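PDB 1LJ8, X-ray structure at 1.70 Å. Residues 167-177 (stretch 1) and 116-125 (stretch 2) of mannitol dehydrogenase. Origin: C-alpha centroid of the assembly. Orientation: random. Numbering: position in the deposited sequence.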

# COMPACT_ATOMS: atom_id res chain seq x y z
N GLY A 167 18.15 -5.30 -6.21
CA GLY A 167 19.48 -5.02 -6.77
C GLY A 167 20.10 -3.83 -6.09
O GLY A 167 21.29 -3.85 -5.76
N PHE A 168 19.32 -2.77 -5.86
CA PHE A 168 19.87 -1.60 -5.18
C PHE A 168 20.25 -1.88 -3.75
O PHE A 168 21.31 -1.45 -3.27
CB PHE A 168 18.90 -0.40 -5.26
CG PHE A 168 19.07 0.39 -6.51
CD1 PHE A 168 18.14 0.31 -7.55
CD2 PHE A 168 20.24 1.17 -6.69
CE1 PHE A 168 18.35 0.99 -8.76
CE2 PHE A 168 20.44 1.85 -7.92
CZ PHE A 168 19.49 1.74 -8.93
N ILE A 169 19.36 -2.56 -3.01
CA ILE A 169 19.73 -2.86 -1.62
C ILE A 169 20.99 -3.76 -1.55
O ILE A 169 21.86 -3.50 -0.74
CB ILE A 169 18.56 -3.54 -0.87
CG1 ILE A 169 17.53 -2.44 -0.56
CG2 ILE A 169 19.04 -4.23 0.42
CD1 ILE A 169 16.17 -2.99 -0.09
N CYS A 170 21.08 -4.77 -2.39
CA CYS A 170 22.28 -5.64 -2.33
C CYS A 170 23.52 -4.89 -2.70
O CYS A 170 24.55 -5.07 -2.07
CB CYS A 170 22.14 -6.85 -3.26
SG CYS A 170 21.07 -8.12 -2.55
N ALA A 171 23.44 -4.05 -3.74
CA ALA A 171 24.65 -3.32 -4.10
C ALA A 171 25.06 -2.36 -2.98
O ALA A 171 26.26 -2.15 -2.72
CB ALA A 171 24.46 -2.54 -5.44
N ALA A 172 24.09 -1.74 -2.29
CA ALA A 172 24.42 -0.82 -1.22
C ALA A 172 25.04 -1.57 -0.04
O ALA A 172 25.99 -1.07 0.57
CB ALA A 172 23.16 -0.06 -0.71
N LEU A 173 24.49 -2.74 0.29
CA LEU A 173 25.01 -3.48 1.45
C LEU A 173 26.43 -3.95 1.16
O LEU A 173 27.27 -3.90 2.04
CB LEU A 173 24.10 -4.65 1.79
CG LEU A 173 22.74 -4.17 2.42
CD1 LEU A 173 21.79 -5.36 2.51
CD2 LEU A 173 22.96 -3.60 3.83
N THR A 174 26.68 -4.38 -0.06
CA THR A 174 28.04 -4.82 -0.43
C THR A 174 29.04 -3.67 -0.26
O THR A 174 30.13 -3.85 0.33
CB THR A 174 28.04 -5.32 -1.87
OG1 THR A 174 27.20 -6.48 -1.95
CG2 THR A 174 29.47 -5.67 -2.33
N GLN A 175 28.67 -2.49 -0.75
CA GLN A 175 29.52 -1.29 -0.63
C GLN A 175 29.73 -0.91 0.85
O GLN A 175 30.87 -0.56 1.25
CB GLN A 175 28.88 -0.13 -1.41
CG GLN A 175 29.77 1.13 -1.53
CD GLN A 175 29.25 2.08 -2.59
OE1 GLN A 175 29.11 1.70 -3.75
NE2 GLN A 175 28.98 3.33 -2.20
N ARG A 176 28.67 -0.94 1.66
CA ARG A 176 28.82 -0.64 3.08
C ARG A 176 29.82 -1.60 3.73
O ARG A 176 30.72 -1.17 4.48
CB ARG A 176 27.47 -0.69 3.86
CG ARG A 176 26.49 0.41 3.43
CD ARG A 176 25.09 0.19 4.04
NE ARG A 176 24.97 0.69 5.41
CZ ARG A 176 24.50 1.89 5.75
NH1 ARG A 176 24.06 2.74 4.83
NH2 ARG A 176 24.51 2.26 7.02
N ARG A 177 29.66 -2.89 3.45
CA ARG A 177 30.56 -3.91 4.01
C ARG A 177 32.03 -3.65 3.67
O ARG A 177 32.91 -3.77 4.52
CB ARG A 177 30.21 -5.28 3.50
CG ARG A 177 28.88 -5.76 3.90
CD ARG A 177 28.73 -7.18 3.41
NE ARG A 177 29.71 -8.08 4.03
CZ ARG A 177 29.95 -9.31 3.61
NH1 ARG A 177 29.30 -9.80 2.55
NH2 ARG A 177 30.79 -10.10 4.30
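Stretch 2 116-125: IDKLASPEIR

The most extensive polar contact between the two stretches is made by Arg 176, whose guanidinium gathers backbone carbonyls from the point where the helix of stretch 2 gives way to loop. Its NH1 donates to Leu 119 O at 2.9 Å, an oxygen that lies at the edge of the guanidinium, near its plane. Three weak hydrogen bonds supplement this one: Arg 176 NH1 to Ser 121 O at 2.9 Å, Arg 176 NH2 to Ile 124 O at 2.9 Å, and Arg 176 NH1 to Ile 124 O at 3.0 Å. The CA-to-CB bond of Arg 176 points sideways, and the long side chain (m, t, p for chi1 to chi3) brings its end back to the loop. A type I turn from Ser 121 to Ile 124 brings two of these carbonyls, Ser 121 O and Ile 124 O, to the same guanidinium; it is closed by Ile 124 N to Ser 121 O at 3.0 Å, so that Ser 121 O serves both the turn and the arginine.

A second polar contact joins Gln 175 to Asp 117, with Gln 175 NE2 donating to Asp 117 OD1 at 2.9 Å and a nearly straight angle of 164°. The CB of Asp 117 points away from stretch 1, but its carboxylate comes nearer and meets the extended amide side chain. Water 1 accepts from the same Gln 175 NE2 at 3.0 Å and gives a weak hydrogen bond to Ala 120 O at 3.4 Å.

Stretch 1 is helical throughout; stretch 2 is helical from Ile 116 to Leu 119, with Ala 120 N bonded to Ile 116 O at 2.8 Å, and continues as loop and turn from Ser 121 onward. Stretch 2 crosses stretch 1 obliquely; Ile 116 spans Phe 168 to Gln 175, and the loop that follows lies by Arg 176. The backbones are nearest at Ala 172 and Ala 120, whose CA atoms are 4.8 Å apart.

At this close approach the side chains are small on both sides. Ala 172 CB touches Leu 119 CB at 3.4 Å, and Ala 172 O lies 3.6 Å from Ala 120 CB. The aliphatic part of Arg 176 covers Ala 120, with Arg 176 CG 3.5 Å from Ala 120 CA. Ile 116 is a knob in a hole formed by Phe 168, Ala 171, Ala 172 and Gln 175: its CD1 is 3.8 Å from Ala 171 CB and its CG1 3.7 Å from Phe 168 CD2. Leu 119 CD1 also packs against Phe 168 CB at 4.0 Å.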

# COMPACT_ATOMS: atom_id res chain seq x y z
N ILE A 116 23.16 4.14 -5.18
CA ILE A 116 23.88 3.12 -4.38
C ILE A 116 24.70 3.85 -3.30
O ILE A 116 24.72 3.46 -2.12
CB ILE A 116 24.82 2.23 -5.28
CG1 ILE A 116 23.95 1.41 -6.25
CG2 ILE A 116 25.73 1.31 -4.41
CD1 ILE A 116 24.77 0.72 -7.38
N ASP A 117 25.37 4.94 -3.71
CA ASP A 117 26.19 5.71 -2.75
C ASP A 117 25.35 6.25 -1.60
O ASP A 117 25.78 6.26 -0.44
CB ASP A 117 26.88 6.90 -3.42
CG ASP A 117 28.06 6.48 -4.31
OD1 ASP A 117 28.53 5.34 -4.17
OD2 ASP A 117 28.50 7.32 -5.15
N LYS A 118 24.18 6.76 -1.94
CA LYS A 118 23.27 7.30 -0.90
C LYS A 118 22.86 6.18 0.06
O LYS A 118 22.93 6.33 1.28
CB LYS A 118 22.01 7.89 -1.57
CG LYS A 118 20.93 8.39 -0.55
CD LYS A 118 21.46 9.49 0.38
CE LYS A 118 21.70 10.81 -0.37
NZ LYS A 118 22.18 11.88 0.59
N LEU A 119 22.42 5.06 -0.50
CA LEU A 119 22.00 3.91 0.33
C LEU A 119 23.17 3.33 1.15
O LEU A 119 22.97 2.68 2.17
CB LEU A 119 21.40 2.81 -0.55
CG LEU A 119 20.12 3.24 -1.29
CD1 LEU A 119 19.78 2.16 -2.36
CD2 LEU A 119 18.96 3.44 -0.29
N ALA A 120 24.39 3.54 0.68
CA ALA A 120 25.56 3.04 1.37
C ALA A 120 26.23 4.07 2.29
O ALA A 120 27.25 3.76 2.92
CB ALA A 120 26.60 2.48 0.32
N SER A 121 25.65 5.27 2.40
CA SER A 121 26.24 6.31 3.25
C SER A 121 25.98 5.95 4.72
O SER A 121 24.88 5.50 5.10
CB SER A 121 25.75 7.72 2.87
OG SER A 121 24.38 7.94 3.16
N PRO A 122 26.99 6.14 5.57
CA PRO A 122 26.80 5.78 6.99
C PRO A 122 25.64 6.44 7.73
O PRO A 122 25.08 5.81 8.64
CB PRO A 122 28.18 6.06 7.63
CG PRO A 122 28.83 7.09 6.70
CD PRO A 122 28.34 6.70 5.31
N GLU A 123 25.26 7.64 7.29
CA GLU A 123 24.18 8.39 7.93
C GLU A 123 22.84 7.71 7.67
O GLU A 123 21.91 7.87 8.49
CB GLU A 123 24.07 9.83 7.39
CG GLU A 123 25.29 10.70 7.63
CD GLU A 123 26.50 10.23 6.84
OE1 GLU A 123 26.32 9.67 5.73
OE2 GLU A 123 27.64 10.46 7.32
N ILE A 124 22.74 7.00 6.55
CA ILE A 124 21.48 6.31 6.21
C ILE A 124 21.47 5.01 7.01
O ILE A 124 22.25 4.09 6.77
CB ILE A 124 21.37 6.01 4.69
CG1 ILE A 124 21.35 7.35 3.94
CG2 ILE A 124 20.13 5.13 4.39
CD1 ILE A 124 20.13 8.23 4.31
N ARG A 125 20.53 4.95 7.95
CA ARG A 125 20.44 3.81 8.88
C ARG A 125 19.20 2.96 8.73
O ARG A 125 19.12 1.87 9.32
CB ARG A 125 20.54 4.33 10.34
CG ARG A 125 21.96 4.83 10.74
CD ARG A 125 21.88 5.94 11.81
NE ARG A 125 21.56 7.21 11.16
CZ ARG A 125 21.15 8.33 11.76
NH1 ARG A 125 20.97 8.38 13.08
NH2 ARG A 125 20.97 9.43 11.03
O HOH W 1 29.70 4.08 0.65